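Local coordinates for odorant binding protein, antennal (Anopheles gambiae, PDB 3R1V) that probably binds odorants and here holds an azobenzene-type phenol within an all-helical, disulfide-braced fold, at residues T64-L69 with E90-V95; V84-R89 with F111-E116; D8-P13 with I76-K81. One frame throughout, in Å; residues are numbered along the deposited sequence.

From the N terminus, contact 3 comes first: segment 8-13, in the start region of helix 11-25, meets 76-81, closing a large loop just ahead of helix 81-91. Residues 64-69 lie within that loop, yet find their partner beyond it at 90-95, so contact 1 crosses contact 3. Contact 2 opens at 84-89, right after contact 3 has closed, and ends at 111-116. It crosses contact 1, shares helix 81-91 with it, and touches it mainly through Leu-69, which packs on Val-84, Leu-87 and Thr-88. Contacts 1 and 2 both reach the bound phenol, whereas contact 3 does not touch it, the side chain of Ile-76 staying about 8 Å away.

Contact 1 (T64-L69 with E90-V95); sequences TGRILL and ECSHIV. With AZB (4-{(E)-[4-(propan-2-yl)phenyl]diazenyl}phenol), chain C.
Arg-66 lays the aliphatic part of its side chain against Val-95, with CD 3.5 Å and CG 3.7 Å from the valine CG2. This is a surface contact between a loop and a helix end in the all-helical PBP/GOBP fold: the loop between helices 44-56 and 81-91 runs roughly counter to the chain that leaves helix 81-91. The two side chains cross obliquely. Val-95 presents CG2, the methyl lying anti to its carbonyl carbon and beside its own N, as the surface on which the arginine rests.

Past this methyl the arginine chain bends at chi3, and its NE donates to Ser-92 O over 2.9 Å. The N-H...O angle is 140°, well short of straight. The donor lies nearly along the C=O axis, at 166°, while the oxygen is tilted 27° from the guanidinium plane. The acceptor belongs to the first residue to leave helical geometry, so the arginine holds the chain just where helix 81-91 gives out. The hydroxyl of Ser-92 is engaged differently, hydrogen-bonded back to Thr-88 O one turn earlier.

A water makes a second bridge. It accepts from Ile-67 N at 3.2 Å and donates to Ile-94 O at 2.7 Å, joining the two backbones; the same carbonyl oxygen lies 3.8 Å from Arg-66 CG. Ahead of the arginine the chain turns at Gly-65 with a positive phi, and Arg-66 N makes a weak bond to Thr-64 OG1. Nearby, the disulfide from Cys-91 to Cys-109 ties the end of this helix to helix 99-113.

The loop then runs inward to the ligand, where Leu-69 forks around one end of the phenol ring: CD1 lies 3.4 Å from AZB C7 and CD2 lies 3.5 Å from AZB O1.

Contact 2 (V84-R89 with F111-E116); sequences VDHLTR and FNAHDE. With AZB (4-{(E)-[4-(propan-2-yl)phenyl]diazenyl}phenol), chain C.
His-86 and His-114 meet as an aromatic pair that is neither a stack nor edge-to-face: the ring centroids are 5.3 Å apart and the planes stand at 53°. Each CG is anti to its own backbone N (chi1 179° and -179°), which turns each imidazole beside its own carbonyl carbon and lets the rings come together. The closest touch involves only one of the rings, since CD2 at the edge of His-86 comes within 3.3 Å of His-114 CB. His-86 CD2 also lies 3.6 Å from His-114 ND1.

Apolar packing comes from Leu-87, whose two methyls divide the work. CD2 fits against the CB atoms of Ala-113 and His-114, at 4.0 Å and 3.9 Å, while the leucine and His-114 cross at about a right angle. CD1 is turned to the ligand and approaches AZB O1 to 3.5 Å. Phe-111 meets the other half of the ligand edge-on: its CE1 is 3.3 Å from AZB C14, which lies in the plane of the phenylalanine ring. One contact thus lies against both rings of the ligand, in what is probably the odorant pocket.

Polar contacts are sparse, and no direct hydrogen bond joins the segments. A water donates to Ala-113 O at 3.1 Å and lies in the plane of the His-86 ring, at its edge, where it makes a weak bond with NE2.

The contact packs the middle of helix 81-91 against the C-terminal end of helix 99-113, and Leu-69, from the loop before helix 81-91, packs on Leu-87 and Thr-88; no strand takes part.

Contact 3 (D8-P13 with I76-K81); sequences DRYKKP and IPDDVK
Tyr-10 reaches across from the start region of helix 11-25 and gives its hydroxyl proton to Asp-78 in a weak hydrogen bond, OH to OD1 3.4 Å. The accepting oxygen lies at the edge of the tyrosine ring and in its plane, whereas the carboxylate as a whole stands almost perpendicular to the ring, at 84°. Toward Asp-78, Arg-9 offers charge attraction alone: its NH2 is 4.2 Å from Asp-78 OD1, but that oxygen is well out of the guanidinium plane and no N-H points at it.

In this PBP/GOBP chain the partner segment is the loop that leads into helix 81-91. Asp-79 centres an inverse gamma turn there, and Val-80 occupies the N-cap position.

Pro-77 carries the largest share of the packing on the 76-81 side. Its CD is unusually tight against Tyr-10 OH, at 3.0 Å, and its CG lies 3.3 Å from Arg-9 NH1. The arginine, bent at chi2 and chi3, slides past the proline ring in the opposite direction. Beside them Ile-76 extends CD1 to 3.6 Å from Tyr-10 OH. At the margin, Asp-78 also touches Pro-7.

Contact 1 (T64-L69 with E90-V95)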
loop_
_atom_site.group_PDB
_atom_site.type_symbol
_atom_site.label_atom_id
_atom_site.label_comp_id
_atom_site.label_asym_id
_atom_site.label_seq_id
_atom_site.Cartn_x
_atom_site.Cartn_y
_atom_site.Cartn_z
ATOM N N THR A 64 8.653 4.578 -14.024
ATOM C CA THR A 64 7.869 5.793 -13.737
ATOM C C THR A 64 7.536 5.966 -12.253
ATOM O O THR A 64 7.486 7.095 -11.761
ATOM C CB THR A 64 6.591 5.866 -14.598
ATOM O OG1 THR A 64 5.726 4.785 -14.257
ATOM C CG2 THR A 64 6.876 5.868 -16.099
ATOM N N GLY A 65 7.298 4.846 -11.572
ATOM C CA GLY A 65 6.917 4.807 -10.164
ATOM C C GLY A 65 5.452 4.459 -9.994
ATOM O O GLY A 65 4.971 4.319 -8.867
ATOM N N ARG A 66 4.742 4.314 -11.131
ATOM C CA ARG A 66 3.319 3.985 -11.245
ATOM C C ARG A 66 2.989 2.660 -10.566
ATOM O O ARG A 66 3.695 1.664 -10.752
ATOM C CB ARG A 66 2.908 3.931 -12.726
ATOM C CG ARG A 66 1.478 4.333 -12.986
ATOM C CD ARG A 66 1.303 4.709 -14.438
ATOM N NE ARG A 66 0.162 4.025 -15.025
ATOM C CZ ARG A 66 0.273 2.914 -15.732
ATOM N NH1 ARG A 66 1.471 2.379 -15.948
ATOM N NH2 ARG A 66 -0.802 2.335 -16.245
ATOM N N ILE A 67 1.920 2.667 -9.761
ATOM C CA ILE A 67 1.472 1.478 -9.046
ATOM C C ILE A 67 0.572 0.655 -9.963
ATOM O O ILE A 67 -0.409 1.170 -10.512
ATOM C CB ILE A 67 0.821 1.797 -7.659
ATOM C CG1 ILE A 67 1.604 2.870 -6.828
ATOM C CG2 ILE A 67 0.541 0.523 -6.846
ATOM C CD1 ILE A 67 3.114 2.612 -6.496
ATOM N N LEU A 68 0.934 -0.614 -10.152
ATOM C CA LEU A 68 0.193 -1.547 -10.994
ATOM C C LEU A 68 -0.404 -2.619 -10.092
ATOM O O LEU A 68 0.163 -3.706 -9.949
ATOM C CB LEU A 68 1.105 -2.160 -12.073
ATOM C CG LEU A 68 2.024 -1.198 -12.813
ATOM C CD1 LEU A 68 3.432 -1.718 -12.864
ATOM C CD2 LEU A 68 1.545 -0.975 -14.195
ATOM N N LEU A 69 -1.531 -2.276 -9.436
ATOM C CA LEU A 69 -2.263 -3.152 -8.517
ATOM C C LEU A 69 -2.827 -4.389 -9.230
ATOM O O LEU A 69 -3.061 -5.409 -8.579
ATOM C CB LEU A 69 -3.363 -2.368 -7.777
ATOM C CG LEU A 69 -3.723 -2.840 -6.367
ATOM C CD1 LEU A 69 -2.579 -2.592 -5.388
ATOM C CD2 LEU A 69 -4.968 -2.139 -5.870
ATOM N N GLU A 90 -9.995 3.785 -10.840
ATOM C CA GLU A 90 -10.027 5.069 -10.151
ATOM C C GLU A 90 -8.660 5.669 -9.833
ATOM O O GLU A 90 -8.577 6.891 -9.687
ATOM C CB GLU A 90 -10.840 4.952 -8.842
ATOM C CG GLU A 90 -12.352 4.937 -9.017
ATOM C CD GLU A 90 -12.937 6.090 -9.808
ATOM O OE1 GLU A 90 -12.706 7.261 -9.427
ATOM O OE2 GLU A 90 -13.612 5.820 -10.827
ATOM N N CYS A 91 -7.608 4.829 -9.660
ATOM C CA CYS A 91 -6.298 5.305 -9.195
ATOM C C CYS A 91 -5.017 4.945 -9.972
ATOM O O CYS A 91 -3.949 5.384 -9.539
ATOM C CB CYS A 91 -6.133 4.990 -7.708
ATOM S SG CYS A 91 -7.584 5.372 -6.697
ATOM N N SER A 92 -5.070 4.157 -11.062
ATOM C CA SER A 92 -3.809 3.785 -11.728
ATOM C C SER A 92 -3.171 4.782 -12.727
ATOM O O SER A 92 -2.291 4.394 -13.498
ATOM C CB SER A 92 -3.828 2.342 -12.232
ATOM O OG SER A 92 -4.387 2.225 -13.530
ATOM N N HIS A 93 -3.565 6.068 -12.661
ATOM C CA HIS A 93 -3.036 7.144 -13.508
ATOM C C HIS A 93 -1.981 7.998 -12.778
ATOM O O HIS A 93 -1.226 8.729 -13.427
ATOM C CB HIS A 93 -4.180 8.031 -14.014
ATOM C CG HIS A 93 -5.007 8.612 -12.911
ATOM N ND1 HIS A 93 -6.012 7.882 -12.302
ATOM C CD2 HIS A 93 -4.935 9.829 -12.325
ATOM C CE1 HIS A 93 -6.516 8.673 -11.372
ATOM N NE2 HIS A 93 -5.904 9.857 -11.353
ATOM N N ILE A 94 -1.964 7.923 -11.429
ATOM C CA ILE A 94 -1.075 8.674 -10.533
ATOM C C ILE A 94 0.405 8.471 -10.875
ATOM O O ILE A 94 0.905 7.349 -10.777
ATOM C CB ILE A 94 -1.367 8.354 -9.033
ATOM C CG1 ILE A 94 -2.873 8.498 -8.645
ATOM C CG2 ILE A 94 -0.421 9.115 -8.090
ATOM C CD1 ILE A 94 -3.433 9.930 -8.348
ATOM N N VAL A 95 1.085 9.561 -11.300
ATOM C CA VAL A 95 2.518 9.628 -11.632
ATOM C C VAL A 95 3.054 11.000 -11.223
ATOM O O VAL A 95 2.474 12.026 -11.582
ATOM C CB VAL A 95 2.871 9.295 -13.115
ATOM C CG1 VAL A 95 4.356 9.522 -13.406
ATOM C CG2 VAL A 95 2.506 7.866 -13.460
HETATM C C1 AZB C . 0.201 2.082 6.496
HETATM N N1 AZB C . -3.007 -0.686 1.546
HETATM O O1 AZB C . -6.209 -3.813 -3.089
HETATM N N2 AZB C . -2.590 -1.530 0.655
HETATM C C3 AZB C . 0.065 3.930 4.743
HETATM C C4 AZB C . -4.963 -2.160 -0.058
HETATM C C5 AZB C . -5.860 -2.762 -1.034
HETATM C C6 AZB C . -5.392 -3.276 -2.196
HETATM C C7 AZB C . -4.045 -3.204 -2.376
HETATM C C8 AZB C . -3.135 -2.587 -1.366
HETATM C C9 AZB C . -3.591 -2.075 -0.211
HETATM C C11 AZB C . -0.023 0.793 3.241
HETATM C C12 AZB C . -0.785 -0.014 2.357
HETATM C C13 AZB C . -2.251 0.061 2.382
HETATM C C14 AZB C . -2.911 0.943 3.312
HETATM C C15 AZB C . -2.095 1.783 4.226
HETATM C C16 AZB C . -0.656 1.677 4.162
HETATM C C17 AZB C . 0.238 2.485 5.048
HETATM O O HOH W 1 -0.046 5.136 -9.479
#

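Contact 2 (V84-R89 with F111-E116)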
loop_
_atom_site.group_PDB
_atom_site.type_symbol
_atom_site.label_atom_id
_atom_site.label_comp_id
_atom_site.label_asym_id
_atom_site.label_seq_id
_atom_site.Cartn_x
_atom_site.Cartn_y
_atom_site.Cartn_z
ATOM N N VAL A 84 -9.919 -4.923 -6.965
ATOM C CA VAL A 84 -8.705 -4.483 -7.663
ATOM C C VAL A 84 -9.060 -3.654 -8.905
ATOM O O VAL A 84 -8.569 -2.530 -9.031
ATOM C CB VAL A 84 -7.720 -5.656 -7.955
ATOM C CG1 VAL A 84 -6.698 -5.301 -9.035
ATOM C CG2 VAL A 84 -7.012 -6.104 -6.679
ATOM N N ASP A 85 -9.939 -4.187 -9.795
ATOM C CA ASP A 85 -10.378 -3.509 -11.024
ATOM C C ASP A 85 -10.959 -2.116 -10.793
ATOM O O ASP A 85 -10.795 -1.253 -11.654
ATOM C CB ASP A 85 -11.328 -4.379 -11.871
ATOM C CG ASP A 85 -10.668 -5.518 -12.637
ATOM O OD1 ASP A 85 -9.415 -5.584 -12.655
ATOM O OD2 ASP A 85 -11.403 -6.335 -13.230
ATOM N N HIS A 86 -11.606 -1.887 -9.632
ATOM C CA HIS A 86 -12.161 -0.583 -9.273
ATOM C C HIS A 86 -11.048 0.385 -8.857
ATOM O O HIS A 86 -11.057 1.538 -9.297
ATOM C CB HIS A 86 -13.230 -0.706 -8.176
ATOM C CG HIS A 86 -13.806 0.611 -7.753
ATOM N ND1 HIS A 86 -14.619 1.350 -8.595
ATOM C CD2 HIS A 86 -13.651 1.287 -6.594
ATOM C CE1 HIS A 86 -14.935 2.442 -7.919
ATOM N NE2 HIS A 86 -14.380 2.445 -6.707
ATOM N N LEU A 87 -10.092 -0.082 -8.020
ATOM C CA LEU A 87 -8.956 0.722 -7.558
ATOM C C LEU A 87 -8.019 1.075 -8.714
ATOM O O LEU A 87 -7.483 2.179 -8.735
ATOM C CB LEU A 87 -8.184 0.031 -6.415
ATOM C CG LEU A 87 -8.928 -0.156 -5.082
ATOM C CD1 LEU A 87 -8.207 -1.143 -4.190
ATOM C CD2 LEU A 87 -9.125 1.166 -4.348
ATOM N N THR A 88 -7.856 0.158 -9.689
ATOM C CA THR A 88 -7.028 0.387 -10.880
ATOM C C THR A 88 -7.734 1.333 -11.859
ATOM O O THR A 88 -7.067 2.053 -12.602
ATOM C CB THR A 88 -6.614 -0.931 -11.543
ATOM O OG1 THR A 88 -7.782 -1.673 -11.891
ATOM C CG2 THR A 88 -5.693 -1.766 -10.668
ATOM N N ARG A 89 -9.082 1.333 -11.856
ATOM C CA ARG A 89 -9.905 2.201 -12.704
ATOM C C ARG A 89 -9.869 3.635 -12.169
ATOM O O ARG A 89 -9.750 4.578 -12.951
ATOM C CB ARG A 89 -11.358 1.690 -12.746
ATOM C CG ARG A 89 -12.264 2.406 -13.750
ATOM C CD ARG A 89 -13.725 2.030 -13.574
ATOM N NE ARG A 89 -14.070 0.787 -14.269
ATOM C CZ ARG A 89 -15.267 0.210 -14.233
ATOM N NH1 ARG A 89 -16.252 0.755 -13.526
ATOM N NH2 ARG A 89 -15.490 -0.915 -14.897
ATOM N N PHE A 111 -7.739 4.905 -0.459
ATOM C CA PHE A 111 -8.470 5.189 0.774
ATOM C C PHE A 111 -9.760 5.932 0.513
ATOM O O PHE A 111 -10.730 5.720 1.220
ATOM C CB PHE A 111 -7.591 5.985 1.746
ATOM C CG PHE A 111 -6.726 5.130 2.646
ATOM C CD1 PHE A 111 -5.893 4.150 2.117
ATOM C CD2 PHE A 111 -6.721 5.325 4.022
ATOM C CE1 PHE A 111 -5.097 3.360 2.949
ATOM C CE2 PHE A 111 -5.911 4.540 4.853
ATOM C CZ PHE A 111 -5.100 3.566 4.310
ATOM N N ASN A 112 -9.783 6.811 -0.485
ATOM C CA ASN A 112 -11.011 7.526 -0.779
ATOM C C ASN A 112 -11.942 6.692 -1.649
ATOM O O ASN A 112 -13.153 6.688 -1.428
ATOM C CB ASN A 112 -10.724 8.863 -1.438
ATOM C CG ASN A 112 -11.940 9.746 -1.474
ATOM O OD1 ASN A 112 -12.329 10.358 -0.470
ATOM N ND2 ASN A 112 -12.582 9.813 -2.630
ATOM N N ALA A 113 -11.369 5.979 -2.641
ATOM C CA ALA A 113 -12.107 5.161 -3.606
ATOM C C ALA A 113 -12.964 4.037 -3.038
ATOM O O ALA A 113 -14.190 4.167 -3.001
ATOM C CB ALA A 113 -11.174 4.608 -4.668
ATOM N N HIS A 114 -12.340 2.911 -2.684
ATOM C CA HIS A 114 -12.997 1.684 -2.268
ATOM C C HIS A 114 -12.283 1.185 -1.013
ATOM O O HIS A 114 -11.530 0.206 -1.043
ATOM C CB HIS A 114 -12.864 0.721 -3.455
ATOM C CG HIS A 114 -13.476 -0.632 -3.314
ATOM N ND1 HIS A 114 -14.624 -0.980 -4.010
ATOM C CD2 HIS A 114 -13.027 -1.717 -2.644
ATOM C CE1 HIS A 114 -14.853 -2.243 -3.698
ATOM N NE2 HIS A 114 -13.928 -2.724 -2.876
ATOM N N ASP A 115 -12.491 1.905 0.093
ATOM C CA ASP A 115 -11.833 1.633 1.354
ATOM C C ASP A 115 -12.582 0.712 2.299
ATOM O O ASP A 115 -12.903 1.116 3.422
ATOM C CB ASP A 115 -11.455 2.936 2.057
ATOM C CG ASP A 115 -12.636 3.821 2.440
ATOM O OD1 ASP A 115 -13.778 3.524 2.005
ATOM O OD2 ASP A 115 -12.423 4.802 3.182
ATOM N N GLU A 116 -12.789 -0.550 1.902
ATOM C CA GLU A 116 -13.390 -1.488 2.830
ATOM C C GLU A 116 -12.606 -1.498 4.179
ATOM O O GLU A 116 -13.299 -1.413 5.193
ATOM C CB GLU A 116 -13.580 -2.895 2.248
ATOM C CG GLU A 116 -14.509 -3.779 3.073
ATOM C CD GLU A 116 -15.573 -4.556 2.325
ATOM O OE1 GLU A 116 -16.440 -5.161 2.994
ATOM O OE2 GLU A 116 -15.549 -4.564 1.075
HETATM C C1 AZB C . 0.201 2.082 6.496
HETATM N N1 AZB C . -3.007 -0.686 1.546
HETATM O O1 AZB C . -6.209 -3.813 -3.089
HETATM N N2 AZB C . -2.590 -1.530 0.655
HETATM C C3 AZB C . 0.065 3.930 4.743
HETATM C C4 AZB C . -4.963 -2.160 -0.058
HETATM C C5 AZB C . -5.860 -2.762 -1.034
HETATM C C6 AZB C . -5.392 -3.276 -2.196
HETATM C C7 AZB C . -4.045 -3.204 -2.376
HETATM C C8 AZB C . -3.135 -2.587 -1.366
HETATM C C9 AZB C . -3.591 -2.075 -0.211
HETATM C C11 AZB C . -0.023 0.793 3.241
HETATM C C12 AZB C . -0.785 -0.014 2.357
HETATM C C13 AZB C . -2.251 0.061 2.382
HETATM C C14 AZB C . -2.911 0.943 3.312
HETATM C C15 AZB C . -2.095 1.783 4.226
HETATM C C16 AZB C . -0.656 1.677 4.162
HETATM C C17 AZB C . 0.238 2.485 5.048
HETATM O O HOH W 2 -15.090 5.521 -5.587
#

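Contact 3 (D8-P13 with I76-K81)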
loop_
_atom_site.group_PDB
_atom_site.type_symbol
_atom_site.label_atom_id
_atom_site.label_comp_id
_atom_site.label_asym_id
_atom_site.label_seq_id
_atom_site.Cartn_x
_atom_site.Cartn_y
_atom_site.Cartn_z
ATOM N N ASP A 8 -5.936 -14.869 7.610
ATOM C CA ASP A 8 -4.838 -14.883 8.583
ATOM C C ASP A 8 -3.466 -15.234 7.992
ATOM O O ASP A 8 -2.449 -14.811 8.538
ATOM C CB ASP A 8 -5.178 -15.762 9.797
ATOM C CG ASP A 8 -6.243 -15.161 10.693
ATOM O OD1 ASP A 8 -5.878 -14.456 11.663
ATOM O OD2 ASP A 8 -7.442 -15.397 10.429
ATOM N N ARG A 9 -3.439 -15.950 6.858
ATOM C CA ARG A 9 -2.219 -16.358 6.155
ATOM C C ARG A 9 -1.399 -15.205 5.534
ATOM O O ARG A 9 -0.239 -15.418 5.177
ATOM C CB ARG A 9 -2.546 -17.412 5.090
ATOM C CG ARG A 9 -3.567 -16.926 4.079
ATOM C CD ARG A 9 -3.285 -17.480 2.716
ATOM N NE ARG A 9 -4.527 -17.873 2.057
ATOM C CZ ARG A 9 -4.588 -18.395 0.840
ATOM N NH1 ARG A 9 -3.484 -18.589 0.132
ATOM N NH2 ARG A 9 -5.762 -18.730 0.319
ATOM N N TYR A 10 -2.008 -14.012 5.362
ATOM C CA TYR A 10 -1.321 -12.843 4.799
ATOM C C TYR A 10 -0.642 -12.013 5.861
ATOM O O TYR A 10 0.175 -11.150 5.533
ATOM C CB TYR A 10 -2.281 -11.966 3.992
ATOM C CG TYR A 10 -2.751 -12.613 2.714
ATOM C CD1 TYR A 10 -1.859 -12.913 1.691
ATOM C CD2 TYR A 10 -4.093 -12.910 2.516
ATOM C CE1 TYR A 10 -2.288 -13.521 0.510
ATOM C CE2 TYR A 10 -4.536 -13.508 1.336
ATOM C CZ TYR A 10 -3.629 -13.812 0.336
ATOM O OH TYR A 10 -4.063 -14.394 -0.822
ATOM N N LYS A 11 -0.983 -12.269 7.130
ATOM C CA LYS A 11 -0.447 -11.570 8.289
ATOM C C LYS A 11 1.077 -11.695 8.402
ATOM O O LYS A 11 1.768 -10.671 8.447
ATOM C CB LYS A 11 -1.190 -12.012 9.570
ATOM C CG LYS A 11 -0.530 -11.631 10.896
ATOM C CD LYS A 11 -0.035 -10.196 10.910
ATOM C CE LYS A 11 -0.875 -9.385 11.792
ATOM N NZ LYS A 11 -1.068 -8.027 11.269
ATOM N N LYS A 12 1.590 -12.934 8.466
ATOM C CA LYS A 12 3.015 -13.239 8.582
ATOM C C LYS A 12 3.851 -12.519 7.496
ATOM O O LYS A 12 4.728 -11.748 7.883
ATOM C CB LYS A 12 3.277 -14.762 8.592
ATOM C CG LYS A 12 2.094 -15.621 9.061
ATOM C CD LYS A 12 2.086 -15.852 10.572
ATOM C CE LYS A 12 2.682 -17.185 10.958
ATOM N NZ LYS A 12 4.156 -17.228 10.743
ATOM N N PRO A 13 3.564 -12.664 6.169
ATOM C CA PRO A 13 4.368 -11.935 5.166
ATOM C C PRO A 13 4.249 -10.416 5.248
ATOM O O PRO A 13 5.235 -9.732 4.977
ATOM C CB PRO A 13 3.868 -12.459 3.811
ATOM C CG PRO A 13 2.882 -13.483 4.086
ATOM C CD PRO A 13 2.549 -13.530 5.525
ATOM N N ILE A 76 -2.193 -14.172 -6.497
ATOM C CA ILE A 76 -3.241 -14.265 -5.527
ATOM C C ILE A 76 -4.232 -15.414 -5.794
ATOM O O ILE A 76 -4.584 -15.678 -6.950
ATOM C CB ILE A 76 -3.848 -12.844 -5.464
ATOM C CG1 ILE A 76 -3.686 -12.166 -4.081
ATOM C CG2 ILE A 76 -5.185 -12.665 -6.175
ATOM C CD1 ILE A 76 -4.928 -11.873 -3.274
ATOM N N PRO A 77 -4.673 -16.112 -4.727
ATOM C CA PRO A 77 -5.614 -17.225 -4.909
ATOM C C PRO A 77 -7.098 -16.871 -4.699
ATOM O O PRO A 77 -7.950 -17.713 -4.992
ATOM C CB PRO A 77 -5.144 -18.218 -3.843
ATOM C CG PRO A 77 -4.559 -17.349 -2.749
ATOM C CD PRO A 77 -4.307 -15.969 -3.305
ATOM N N ASP A 78 -7.412 -15.663 -4.174
ATOM C CA ASP A 78 -8.795 -15.290 -3.862
ATOM C C ASP A 78 -9.478 -14.166 -4.653
ATOM O O ASP A 78 -8.842 -13.460 -5.438
ATOM C CB ASP A 78 -9.034 -15.174 -2.340
ATOM C CG ASP A 78 -7.995 -14.393 -1.559
ATOM O OD1 ASP A 78 -7.401 -14.970 -0.622
ATOM O OD2 ASP A 78 -7.806 -13.192 -1.857
ATOM N N ASP A 79 -10.807 -14.050 -4.438
ATOM C CA ASP A 79 -11.750 -13.117 -5.049
ATOM C C ASP A 79 -11.414 -11.652 -4.749
ATOM O O ASP A 79 -12.002 -11.036 -3.853
ATOM C CB ASP A 79 -13.185 -13.480 -4.609
ATOM C CG ASP A 79 -14.292 -12.893 -5.461
ATOM O OD1 ASP A 79 -14.168 -12.931 -6.706
ATOM O OD2 ASP A 79 -15.312 -12.461 -4.886
ATOM N N VAL A 80 -10.461 -11.098 -5.513
ATOM C CA VAL A 80 -10.000 -9.719 -5.360
ATOM C C VAL A 80 -10.187 -8.881 -6.650
ATOM O O VAL A 80 -10.015 -7.663 -6.611
ATOM C CB VAL A 80 -8.554 -9.690 -4.777
ATOM C CG1 VAL A 80 -7.493 -9.854 -5.862
ATOM C CG2 VAL A 80 -8.304 -8.439 -3.942
ATOM N N LYS A 81 -10.577 -9.539 -7.768
ATOM C CA LYS A 81 -10.781 -8.938 -9.095
ATOM C C LYS A 81 -11.642 -7.670 -9.138
ATOM O O LYS A 81 -11.175 -6.666 -9.670
ATOM C CB LYS A 81 -11.305 -9.977 -10.076
#